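Local coordinates for protein putative alpha/beta hydrolase (Desulfitobacterium hafniense, PDB 4RPC) that is of unknown function but, as a putative member of the alpha/beta hydrolase family, probably hydrolyses its substrate with a serine nucleophile, at residues Gln35-Arg40 and Tyr93-Gly98; Glu65-Val68 and Glu72-Gly75; Asp139-Leu144 and Glu180-Ala185; Leu169-Tyr174 and Val244-Pro249. All coordinates share one frame; numbering follows the deposited sequence.

Overall arrangement
All four contacts lie within one alpha/beta hydrolase fold. Contact 1 is central, its centre about 6 Å from that of the chain, and joins the turn between helices 34-37 and 39-45 to strand 88-95 of the sheet. Contact 2 falls between its two segments in the sequence, at the start of helix 70-83. Contacts 3 and 4 follow, their segments alternating along the chain: they tie helices 130-145 and 179-191 together, and the loop after helix 165-169 to helix 243-247. Centres of contacts 1 and 4 are about 9 Å apart, those of 2 and 4 about 24 Å. Leu97 touches both Met67 and Ala185, so the putative nucleophile elbow adjoins the 65-68 loop and helix 179-191.

Contact 1 of 4, residues Gln35-Arg40 and Tyr93-Gly98; sequences QTCFAR and YGVSLG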
loop_
_atom_site.group_PDB
_atom_site.type_symbol
_atom_site.label_atom_id
_atom_site.label_comp_id
_atom_site.label_asym_id
_atom_site.label_seq_id
_atom_site.Cartn_x
_atom_site.Cartn_y
_atom_site.Cartn_z
ATOM N N GLN A 35 -10.721 -3.100 -6.301
ATOM C CA GLN A 35 -11.837 -2.408 -6.897
ATOM C C GLN A 35 -12.500 -1.513 -5.926
ATOM O O GLN A 35 -13.223 -0.632 -6.344
ATOM C CB GLN A 35 -12.852 -3.394 -7.458
ATOM C CG GLN A 35 -13.793 -2.837 -8.515
ATOM C CD GLN A 35 -14.716 -3.913 -9.038
ATOM O OE1 GLN A 35 -15.106 -4.813 -8.307
ATOM N NE2 GLN A 35 -15.075 -3.827 -10.307
ATOM N N THR A 36 -12.302 -1.736 -4.629
ATOM C CA THR A 36 -12.907 -0.862 -3.623
ATOM C C THR A 36 -11.932 0.088 -2.983
ATOM O O THR A 36 -12.291 1.079 -2.403
ATOM C CB THR A 36 -13.597 -1.653 -2.500
ATOM O OG1 THR A 36 -12.652 -2.458 -1.808
ATOM C CG2 THR A 36 -14.715 -2.534 -3.056
ATOM N N CYS A 37 -10.675 -0.272 -3.031
ATOM C CA CYS A 37 -9.620 0.537 -2.463
ATOM C C CYS A 37 -9.487 1.887 -3.190
ATOM O O CYS A 37 -9.336 2.912 -2.562
ATOM C CB CYS A 37 -8.312 -0.259 -2.630
ATOM S SG CYS A 37 -7.126 0.265 -1.438
ATOM N N PHE A 38 -9.567 1.837 -4.521
ATOM C CA PHE A 38 -9.233 2.927 -5.398
ATOM C C PHE A 38 -10.335 3.457 -6.302
ATOM O O PHE A 38 -10.052 4.240 -7.197
ATOM C CB PHE A 38 -8.041 2.447 -6.272
ATOM C CG PHE A 38 -6.813 2.107 -5.462
ATOM C CD1 PHE A 38 -6.237 3.084 -4.653
ATOM C CD2 PHE A 38 -6.239 0.860 -5.521
ATOM C CE1 PHE A 38 -5.110 2.814 -3.900
ATOM C CE2 PHE A 38 -5.124 0.580 -4.765
ATOM C CZ PHE A 38 -4.564 1.561 -3.942
ATOM N N ALA A 39 -11.572 3.097 -6.056
ATOM C CA ALA A 39 -12.689 3.573 -6.885
ATOM C C ALA A 39 -12.714 5.080 -7.167
ATOM O O ALA A 39 -12.708 5.490 -8.320
ATOM C CB ALA A 39 -14.028 3.102 -6.329
ATOM N N ARG A 40 -12.688 5.888 -6.110
ATOM C CA ARG A 40 -12.774 7.321 -6.252
ATOM C C ARG A 40 -11.549 7.874 -6.893
ATOM O O ARG A 40 -11.637 8.793 -7.721
ATOM C CB ARG A 40 -13.036 7.984 -4.890
ATOM C CG ARG A 40 -13.090 9.492 -4.906
ATOM C CD ARG A 40 -14.170 10.041 -5.866
ATOM N NE ARG A 40 -14.084 11.496 -5.937
ATOM C CZ ARG A 40 -14.637 12.328 -5.048
ATOM N NH1 ARG A 40 -15.343 11.867 -4.025
ATOM N NH2 ARG A 40 -14.484 13.629 -5.174
ATOM N N TYR A 93 1.351 4.773 -5.872
ATOM C CA TYR A 93 0.793 4.964 -4.576
ATOM C C TYR A 93 0.626 3.568 -4.005
ATOM O O TYR A 93 0.136 2.670 -4.673
ATOM C CB TYR A 93 -0.530 5.730 -4.637
ATOM C CG TYR A 93 -1.252 5.702 -3.327
ATOM C CD1 TYR A 93 -1.027 6.653 -2.360
ATOM C CD2 TYR A 93 -2.115 4.647 -3.024
ATOM C CE1 TYR A 93 -1.677 6.602 -1.145
ATOM C CE2 TYR A 93 -2.762 4.595 -1.815
ATOM C CZ TYR A 93 -2.529 5.573 -0.872
ATOM O OH TYR A 93 -3.221 5.482 0.317
ATOM N N GLY A 94 1.102 3.351 -2.800
ATOM C CA GLY A 94 0.889 2.091 -2.173
ATOM C C GLY A 94 0.485 2.289 -0.759
ATOM O O GLY A 94 1.058 3.128 -0.042
ATOM N N VAL A 95 -0.539 1.547 -0.356
ATOM C CA VAL A 95 -1.020 1.648 0.999
ATOM C C VAL A 95 -0.660 0.379 1.717
ATOM O O VAL A 95 -0.915 -0.722 1.233
ATOM C CB VAL A 95 -2.543 1.956 1.085
ATOM C CG1 VAL A 95 -3.367 0.857 0.447
ATOM C CG2 VAL A 95 -2.962 2.140 2.555
ATOM N N SER A 96 -0.026 0.557 2.869
ATOM C CA SER A 96 0.339 -0.517 3.773
ATOM C C SER A 96 1.306 -1.476 3.097
ATOM O O SER A 96 2.352 -1.048 2.604
ATOM C CB SER A 96 -0.955 -1.203 4.276
ATOM O OG SER A 96 -0.738 -1.786 5.564
ATOM N N LEU A 97 0.996 -2.764 3.063
ATOM C CA LEU A 97 1.837 -3.675 2.302
ATOM C C LEU A 97 2.116 -3.168 0.893
ATOM O O LEU A 97 3.185 -3.408 0.354
ATOM C CB LEU A 97 1.144 -4.992 2.155
ATOM C CG LEU A 97 1.844 -6.059 1.334
ATOM C CD1 LEU A 97 3.238 -6.330 1.841
ATOM C CD2 LEU A 97 0.960 -7.320 1.394
ATOM N N GLY A 98 1.146 -2.480 0.311
ATOM C CA GLY A 98 1.292 -2.019 -1.024
ATOM C C GLY A 98 2.429 -1.008 -1.116
ATOM O O GLY A 98 3.003 -0.868 -2.175
#
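Phe38 carries CG anti to its carbonyl carbon (chi1 -61°), whereas Tyr93 carries CG trans to its backbone nitrogen (chi1 169°); together these torsions bring the two rings to one another from the 35-40 turn and the end of strand 88-95. They meet rim to rim with planes perpendicular (90°) and centroids 6.0 Å apart, neither ring lying over the face of the other. Phe38 leads with one corner: its CE1 comes 3.6 Å from Tyr93 CE2, which sits near the plane of the phenylalanine ring, and its CZ follows at 4.0 Å from Tyr93 CD2. Next to this pair, Cys37 SG touches Val95 CG1 at 4.2 Å. The same sulfur stands 3.8 Å above the plane of the Phe38 ring, offset toward the rim, so it packs against both the phenylalanine and the valine. Val95 ends the strand, and the chain then turns sharply through Ser96, which has a positive phi, into helix 97-108; Gly94, Ser96 and Gly98 fit the GxSxG nucleophile elbow of alpha/beta hydrolases, with Ser96 the probable nucleophile. Gly98 N bonds back to Val95 O at 2.9 Å. A side chain on Gly94 would run into Gly98 O. With an alanine in place of Phe38 the ring is gone, which would probably leave a gap beside Tyr93 and take away one of the surfaces the Cys37 sulfur packs on. The tyrosine hydroxyl has its own partner, Asp119, while Leu245 of helix 243-247 packs on Cys37, Tyr93 and Val95 alike.

Contact 2 of 4, residues Glu65-Val68 and Glu72-Gly75; sequences EYMV and ETAG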
loop_
_atom_site.group_PDB
_atom_site.type_symbol
_atom_site.label_atom_id
_atom_site.label_comp_id
_atom_site.label_asym_id
_atom_site.label_seq_id
_atom_site.Cartn_x
_atom_site.Cartn_y
_atom_site.Cartn_z
ATOM N N GLU A 65 -3.787 -18.776 -5.959
ATOM C CA GLU A 65 -2.534 -18.773 -5.234
ATOM C C GLU A 65 -2.502 -17.718 -4.148
ATOM O O GLU A 65 -3.381 -16.884 -4.043
ATOM C CB GLU A 65 -1.364 -18.539 -6.193
ATOM C CG GLU A 65 -1.238 -17.074 -6.593
ATOM C CD GLU A 65 -0.352 -16.854 -7.821
ATOM O OE1 GLU A 65 0.898 -17.112 -7.790
ATOM O OE2 GLU A 65 -0.942 -16.435 -8.836
ATOM N N TYR A 66 -1.431 -17.743 -3.373
ATOM C CA TYR A 66 -1.267 -16.852 -2.262
ATOM C C TYR A 66 0.100 -16.222 -2.385
ATOM O O TYR A 66 0.973 -16.727 -3.094
ATOM C CB TYR A 66 -1.320 -17.635 -0.947
ATOM C CG TYR A 66 -2.588 -18.464 -0.712
ATOM C CD1 TYR A 66 -3.848 -17.890 -0.804
ATOM C CD2 TYR A 66 -2.499 -19.796 -0.348
ATOM C CE1 TYR A 66 -4.977 -18.612 -0.510
ATOM C CE2 TYR A 66 -3.629 -20.542 -0.089
ATOM C CZ TYR A 66 -4.861 -19.952 -0.171
ATOM O OH TYR A 66 -6.002 -20.710 0.072
HETATM N N MSE A 67 0.272 -15.139 -1.652
HETATM C CA MSE A 67 1.462 -14.324 -1.689
HETATM C C MSE A 67 2.616 -15.082 -1.073
HETATM O O MSE A 67 2.434 -15.780 -0.108
HETATM C CB MSE A 67 1.262 -13.069 -0.866
HETATM C CG MSE A 67 1.562 -11.902 -1.766
HETATM SE SE MSE A 67 1.528 -10.183 -0.835
HETATM C CE MSE A 67 -0.351 -10.279 -0.634
ATOM N N VAL A 68 3.803 -14.920 -1.648
ATOM C CA VAL A 68 5.035 -15.521 -1.142
ATOM C C VAL A 68 5.939 -14.461 -0.505
ATOM O O VAL A 68 6.412 -14.639 0.573
ATOM C CB VAL A 68 5.818 -16.250 -2.248
ATOM C CG1 VAL A 68 7.061 -16.932 -1.681
ATOM C CG2 VAL A 68 4.959 -17.331 -2.890
ATOM N N GLU A 72 8.793 -11.301 -4.627
ATOM C CA GLU A 72 8.211 -12.060 -5.720
ATOM C C GLU A 72 6.972 -11.327 -6.312
ATOM O O GLU A 72 6.812 -11.231 -7.525
ATOM C CB GLU A 72 7.906 -13.455 -5.262
ATOM C CG GLU A 72 7.689 -14.410 -6.423
ATOM C CD GLU A 72 7.793 -15.872 -5.984
ATOM O OE1 GLU A 72 8.822 -16.223 -5.332
ATOM O OE2 GLU A 72 6.843 -16.637 -6.286
ATOM N N THR A 73 6.176 -10.714 -5.470
ATOM C CA THR A 73 5.036 -9.920 -5.934
ATOM C C THR A 73 5.511 -8.727 -6.794
ATOM O O THR A 73 5.036 -8.507 -7.938
ATOM C CB THR A 73 4.195 -9.520 -4.705
ATOM O OG1 THR A 73 3.540 -10.692 -4.226
ATOM C CG2 THR A 73 3.173 -8.447 -5.020
ATOM N N ALA A 74 6.537 -8.024 -6.325
ATOM C CA ALA A 74 7.128 -6.913 -7.091
ATOM C C ALA A 74 7.661 -7.417 -8.434
ATOM O O ALA A 74 7.326 -6.849 -9.481
ATOM C CB ALA A 74 8.219 -6.209 -6.292
ATOM N N GLY A 75 8.412 -8.517 -8.418
ATOM C CA GLY A 75 8.925 -9.126 -9.661
ATOM C C GLY A 75 7.805 -9.468 -10.629
ATOM O O GLY A 75 7.792 -9.051 -11.791
HETATM O O HOH W 1 4.364 -13.145 -3.817
#
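Met67, a selenomethionine, and Thr73 meet where CG of the first comes 3.4 Å from OG1 of the second, with SE farther off at 4.0 Å from the same oxygen. The chain of Met67 starts from a chi1 of -125°, away from the staggered positions, runs straight through the next bond and bends at chi3; the methylene brushes Thr73 while the selenium end packs near Leu97 and Ala185. On Thr73 the hydroxyl lies anti to the carbonyl carbon (chi1 -71°), which turns OG1 toward the loop. A water makes use of that position: it accepts from Val68 N at 2.9 Å and donates to Thr73 OG1 at 2.6 Å, linking loop backbone to helix side chain. Glu57 hydrogen-bonds the same hydroxyl, so this buried polar atom has partners in two places. Farther out, Val68 and Glu72 pack near the surface. Glu72 sets CG trans to its backbone nitrogen (chi1 -163°) and stays extended beyond it, laying the carboxylate across the valine methyls: OE2 is 3.9 Å from Val68 CG2 and OE1 is 4.1 Å from Val68 CG1. Here an acid's oxygens simply lie against hydrocarbon. Segment 65-68 forms the approach to helix 70-83, and the chain folds back so that this loop packs on the helix's first turn. Met67 also packs on Leu97 of helix 97-108 and on Ala185 of helix 179-191, while Thr73 touches Val101 of helix 97-108.

Contact 3 of 4, residues Asp139-Leu144 and Glu180-Ala185; sequences DAFLNL and EALLHA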
loop_
_atom_site.group_PDB
_atom_site.type_symbol
_atom_site.label_atom_id
_atom_site.label_comp_id
_atom_site.label_asym_id
_atom_site.label_seq_id
_atom_site.Cartn_x
_atom_site.Cartn_y
_atom_site.Cartn_z
ATOM N N ASP A 139 -6.597 -12.048 12.322
ATOM C CA ASP A 139 -7.821 -12.173 13.076
ATOM C C ASP A 139 -8.489 -10.813 13.304
ATOM O O ASP A 139 -9.718 -10.727 13.202
ATOM C CB ASP A 139 -7.601 -12.820 14.436
ATOM C CG ASP A 139 -7.059 -14.215 14.325
ATOM O OD1 ASP A 139 -7.185 -14.821 13.225
ATOM O OD2 ASP A 139 -6.480 -14.715 15.328
ATOM N N ALA A 140 -7.688 -9.785 13.638
ATOM C CA ALA A 140 -8.209 -8.459 13.927
ATOM C C ALA A 140 -8.968 -7.983 12.691
ATOM O O ALA A 140 -10.125 -7.547 12.799
ATOM C CB ALA A 140 -7.076 -7.485 14.264
ATOM N N PHE A 141 -8.339 -8.112 11.521
ATOM C CA PHE A 141 -8.949 -7.575 10.293
ATOM C C PHE A 141 -10.260 -8.270 9.922
ATOM O O PHE A 141 -11.209 -7.626 9.514
ATOM C CB PHE A 141 -7.974 -7.636 9.146
ATOM C CG PHE A 141 -7.105 -6.422 9.010
ATOM C CD1 PHE A 141 -7.035 -5.453 10.006
ATOM C CD2 PHE A 141 -6.345 -6.253 7.876
ATOM C CE1 PHE A 141 -6.249 -4.308 9.860
ATOM C CE2 PHE A 141 -5.561 -5.119 7.712
ATOM C CZ PHE A 141 -5.504 -4.142 8.720
ATOM N N LEU A 142 -10.321 -9.590 10.093
ATOM C CA LEU A 142 -11.548 -10.309 9.796
ATOM C C LEU A 142 -12.644 -9.922 10.811
ATOM O O LEU A 142 -13.824 -9.747 10.462
ATOM C CB LEU A 142 -11.313 -11.840 9.802
ATOM C CG LEU A 142 -10.497 -12.247 8.597
ATOM C CD1 LEU A 142 -9.963 -13.624 8.778
ATOM C CD2 LEU A 142 -11.291 -12.120 7.279
ATOM N N ASN A 143 -12.246 -9.798 12.070
ATOM C CA ASN A 143 -13.149 -9.301 13.095
ATOM C C ASN A 143 -13.806 -7.969 12.740
ATOM O O ASN A 143 -14.936 -7.725 13.127
ATOM C CB ASN A 143 -12.466 -9.205 14.452
ATOM C CG ASN A 143 -12.549 -10.489 15.226
ATOM O OD1 ASN A 143 -13.520 -11.196 15.155
ATOM N ND2 ASN A 143 -11.512 -10.805 15.952
ATOM N N LEU A 144 -13.126 -7.123 11.989
ATOM C CA LEU A 144 -13.728 -5.854 11.583
ATOM C C LEU A 144 -15.005 -6.086 10.794
ATOM O O LEU A 144 -15.919 -5.286 10.863
ATOM C CB LEU A 144 -12.767 -5.022 10.748
ATOM C CG LEU A 144 -11.507 -4.567 11.469
ATOM C CD1 LEU A 144 -10.559 -3.865 10.496
ATOM C CD2 LEU A 144 -11.876 -3.631 12.600
ATOM N N GLU A 180 -6.564 -17.570 4.837
ATOM C CA GLU A 180 -5.240 -17.986 4.349
ATOM C C GLU A 180 -4.644 -16.915 3.483
ATOM O O GLU A 180 -3.483 -16.664 3.567
ATOM C CB GLU A 180 -5.257 -19.272 3.523
ATOM C CG GLU A 180 -4.967 -20.599 4.235
ATOM C CD GLU A 180 -3.803 -20.652 5.220
ATOM O OE1 GLU A 180 -2.647 -20.885 4.784
ATOM O OE2 GLU A 180 -4.077 -20.526 6.445
ATOM N N ALA A 181 -5.439 -16.283 2.623
ATOM C CA ALA A 181 -4.893 -15.308 1.685
ATOM C C ALA A 181 -4.384 -14.082 2.420
ATOM O O ALA A 181 -3.306 -13.544 2.155
ATOM C CB ALA A 181 -5.946 -14.927 0.653
ATOM N N LEU A 182 -5.167 -13.677 3.377
ATOM C CA LEU A 182 -4.838 -12.527 4.220
ATOM C C LEU A 182 -3.609 -12.790 5.014
ATOM O O LEU A 182 -2.705 -11.952 5.065
ATOM C CB LEU A 182 -5.989 -12.258 5.175
ATOM C CG LEU A 182 -5.855 -11.231 6.274
ATOM C CD1 LEU A 182 -5.550 -9.931 5.593
ATOM C CD2 LEU A 182 -7.148 -11.079 7.063
ATOM N N LEU A 183 -3.577 -13.968 5.644
ATOM C CA LEU A 183 -2.442 -14.348 6.424
ATOM C C LEU A 183 -1.134 -14.350 5.614
ATOM O O LEU A 183 -0.127 -13.832 6.068
ATOM C CB LEU A 183 -2.696 -15.716 7.098
ATOM C CG LEU A 183 -1.616 -16.255 7.987
ATOM C CD1 LEU A 183 -1.549 -15.470 9.251
ATOM C CD2 LEU A 183 -1.899 -17.694 8.355
ATOM N N HIS A 184 -1.111 -14.962 4.439
ATOM C CA HIS A 184 0.111 -14.975 3.641
ATOM C C HIS A 184 0.614 -13.598 3.230
ATOM O O HIS A 184 1.833 -13.353 3.149
ATOM C CB HIS A 184 -0.117 -15.814 2.401
ATOM C CG HIS A 184 0.058 -17.242 2.691
ATOM N ND1 HIS A 184 -0.994 -18.122 2.772
ATOM C CD2 HIS A 184 1.158 -17.918 3.077
ATOM C CE1 HIS A 184 -0.530 -19.311 3.110
ATOM N NE2 HIS A 184 0.770 -19.203 3.315
ATOM N N ALA A 185 -0.339 -12.700 3.032
ATOM C CA ALA A 185 -0.039 -11.337 2.643
ATOM C C ALA A 185 0.611 -10.638 3.821
ATOM O O ALA A 185 1.603 -9.872 3.662
ATOM C CB ALA A 185 -1.279 -10.608 2.237
#
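Glu180 O is gripped twice by His184, one turn further along helix 179-191: the backbone N donates at 3.0 Å, as the helix requires, and the ring ND1 donates at 3.0 Å from the opposite face of the carbonyl plane. The ring bond is bent, with an N-H...O angle of 136°; ND1 stands above the carbonyl plane and the oxygen is tilted from the ring plane. The imidazole also meets the ring of Tyr66, their planes at about 15°. The contact between the helices is made by Leu182, whose CG lies trans to the backbone nitrogen (chi1 173°) and carries CD2 across to helix 130-145. That single methyl meets two residues, Leu142 CG at 3.9 Å and Phe141 CB at 4.1 Å. The Leu142 and Leu182 side chains run antiparallel, alongside one another. Between the two segments the touching atoms are all carbon. A salt bridge from Asp139 to Arg179 joins the same two helices near the start of helix 179-191. Leu183 packs on Ala134 and Asn135 of helix 130-145, and Leu144 reaches helix 165-169 through Val166 and Leu169.

Contact 4 of 4, residues Leu169-Tyr174 and Val244-Pro249; sequences LQPLIY and VLSKEP
Ser246 and Leu172 bury the greater part of this contact, meeting where Leu172 CD1 rests 3.9 Å from Ser246 CB. Leu172 holds CG anti to its carbonyl carbon (chi1 -65°) and is otherwise extended, which sends CD1 against the side of helix 243-247 that bears Ser246. The leucine meets the serine on its methylene rather than its hydroxyl. With OG trans to the backbone nitrogen (chi1 -176°), Ser246 instead directs its oxygen to Val168 O, just before the 169-174 segment, and is hydrogen-bonded there. The hydroxyl therefore grips the chain that leads into the loop while its carbon carries the leucine. Pro171 closes the outer side, its ring carbon CG 4.1 Å from Ser246 OG, close to solvent. Leu245, the neighbour of Ser246 in the helix, loses some surface to the loop without a close approach. The loop's own turn is held by Leu172 N bonding Leu169 O at 2.8 Å. A salt bridge from Lys247 to Glu167 adds a charged link between helix 243-247 and helix 165-169. Helix 243-247 begins just after His241, which with Ser96 and Glu213 forms a probable catalytic triad, and the 169-174 loop belongs to the helical insertion between strands 112-119 and 204-210, the place where alpha/beta hydrolases commonly carry their cap; the packing thus sets this probable cap against the helix after the putative triad histidine.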
loop_
_atom_site.group_PDB
_atom_site.type_symbol
_atom_site.label_atom_id
_atom_site.label_comp_id
_atom_site.label_asym_id
_atom_site.label_seq_id
_atom_site.Cartn_x
_atom_site.Cartn_y
_atom_site.Cartn_z
ATOM N N LEU A 169 -12.017 1.268 8.628
ATOM C CA LEU A 169 -11.324 0.159 7.992
ATOM C C LEU A 169 -12.267 -0.875 7.406
ATOM O O LEU A 169 -11.967 -1.517 6.417
ATOM C CB LEU A 169 -10.388 -0.549 9.027
ATOM C CG LEU A 169 -9.142 0.235 9.461
ATOM C CD1 LEU A 169 -8.276 -0.468 10.485
ATOM C CD2 LEU A 169 -8.281 0.636 8.268
ATOM N N GLN A 170 -13.407 -1.066 8.036
ATOM C CA GLN A 170 -14.313 -2.099 7.596
ATOM C C GLN A 170 -14.671 -1.937 6.131
ATOM O O GLN A 170 -14.750 -2.930 5.425
ATOM C CB GLN A 170 -15.556 -2.126 8.484
ATOM C CG GLN A 170 -16.431 -3.336 8.255
ATOM C CD GLN A 170 -17.746 -3.293 9.028
ATOM O OE1 GLN A 170 -18.144 -2.297 9.589
ATOM N NE2 GLN A 170 -18.409 -4.377 9.040
ATOM N N PRO A 171 -14.864 -0.691 5.644
ATOM C CA PRO A 171 -15.150 -0.604 4.218
ATOM C C PRO A 171 -14.002 -1.018 3.281
ATOM O O PRO A 171 -14.265 -1.174 2.080
ATOM C CB PRO A 171 -15.413 0.902 3.976
ATOM C CG PRO A 171 -15.554 1.548 5.297
ATOM C CD PRO A 171 -15.061 0.594 6.354
ATOM N N LEU A 172 -12.748 -1.079 3.778
ATOM C CA LEU A 172 -11.627 -1.448 2.948
ATOM C C LEU A 172 -11.320 -2.928 2.948
ATOM O O LEU A 172 -10.580 -3.387 2.109
ATOM C CB LEU A 172 -10.338 -0.731 3.389
ATOM C CG LEU A 172 -10.379 0.779 3.206
ATOM C CD1 LEU A 172 -9.158 1.421 3.847
ATOM C CD2 LEU A 172 -10.457 1.094 1.725
ATOM N N ILE A 173 -11.830 -3.662 3.909
ATOM C CA ILE A 173 -11.562 -5.098 3.979
ATOM C C ILE A 173 -12.357 -5.809 2.903
ATOM O O ILE A 173 -13.536 -5.629 2.772
ATOM C CB ILE A 173 -11.974 -5.673 5.314
ATOM C CG1 ILE A 173 -11.314 -4.927 6.471
ATOM C CG2 ILE A 173 -11.663 -7.156 5.326
ATOM C CD1 ILE A 173 -9.785 -4.919 6.458
ATOM N N TYR A 174 -11.697 -6.627 2.114
ATOM C CA TYR A 174 -12.344 -7.284 1.004
ATOM C C TYR A 174 -13.346 -8.242 1.611
ATOM O O TYR A 174 -13.025 -9.072 2.460
ATOM C CB TYR A 174 -11.308 -7.989 0.084
ATOM C CG TYR A 174 -11.872 -8.850 -1.034
ATOM C CD1 TYR A 174 -12.924 -8.428 -1.817
ATOM C CD2 TYR A 174 -11.321 -10.105 -1.294
ATOM C CE1 TYR A 174 -13.451 -9.244 -2.811
ATOM C CE2 TYR A 174 -11.826 -10.926 -2.274
ATOM C CZ TYR A 174 -12.856 -10.498 -3.031
ATOM O OH TYR A 174 -13.274 -11.339 -4.010
ATOM N N VAL A 244 -7.405 8.545 5.414
ATOM C CA VAL A 244 -7.528 9.413 4.254
ATOM C C VAL A 244 -7.986 8.612 3.040
ATOM O O VAL A 244 -8.813 9.062 2.256
ATOM C CB VAL A 244 -6.196 10.111 3.906
ATOM C CG1 VAL A 244 -6.410 11.063 2.732
ATOM C CG2 VAL A 244 -5.679 10.957 5.074
ATOM N N LEU A 245 -7.453 7.402 2.873
ATOM C CA LEU A 245 -7.872 6.561 1.746
ATOM C C LEU A 245 -9.310 6.131 1.890
ATOM O O LEU A 245 -10.067 6.078 0.913
ATOM C CB LEU A 245 -6.952 5.315 1.695
ATOM C CG LEU A 245 -7.202 4.352 0.575
ATOM C CD1 LEU A 245 -7.052 5.062 -0.769
ATOM C CD2 LEU A 245 -6.210 3.172 0.697
ATOM N N SER A 246 -9.695 5.797 3.105
ATOM C CA SER A 246 -11.017 5.246 3.326
ATOM C C SER A 246 -12.077 6.313 3.076
ATOM O O SER A 246 -12.884 6.169 2.161
ATOM C CB SER A 246 -11.160 4.695 4.721
ATOM O OG SER A 246 -12.404 4.082 4.891
ATOM N N LYS A 247 -11.971 7.423 3.792
ATOM C CA LYS A 247 -13.013 8.439 3.810
ATOM C C LYS A 247 -12.783 9.724 2.972
ATOM O O LYS A 247 -13.782 10.394 2.649
ATOM C CB LYS A 247 -13.283 8.773 5.250
ATOM C CG LYS A 247 -13.674 7.526 6.052
ATOM C CD LYS A 247 -13.949 7.825 7.511
ATOM C CE LYS A 247 -15.244 8.615 7.684
ATOM N NZ LYS A 247 -15.101 9.557 8.825
ATOM N N GLU A 248 -11.526 10.043 2.604
ATOM C CA GLU A 248 -11.191 11.136 1.664
ATOM C C GLU A 248 -10.194 10.773 0.594
ATOM O O GLU A 248 -9.191 11.440 0.448
ATOM C CB GLU A 248 -10.576 12.286 2.418
ATOM C CG GLU A 248 -11.414 12.638 3.611
ATOM C CD GLU A 248 -10.610 13.257 4.705
ATOM O OE1 GLU A 248 -9.435 12.867 4.948
ATOM O OE2 GLU A 248 -11.203 14.128 5.331
ATOM N N PRO A 249 -10.470 9.719 -0.157
ATOM C CA PRO A 249 -9.598 9.334 -1.232
ATOM C C PRO A 249 -9.380 10.477 -2.268
ATOM O O PRO A 249 -8.321 10.575 -2.900
ATOM C CB PRO A 249 -10.329 8.136 -1.846
ATOM C CG PRO A 249 -11.769 8.351 -1.506
ATOM C CD PRO A 249 -11.768 9.032 -0.188
#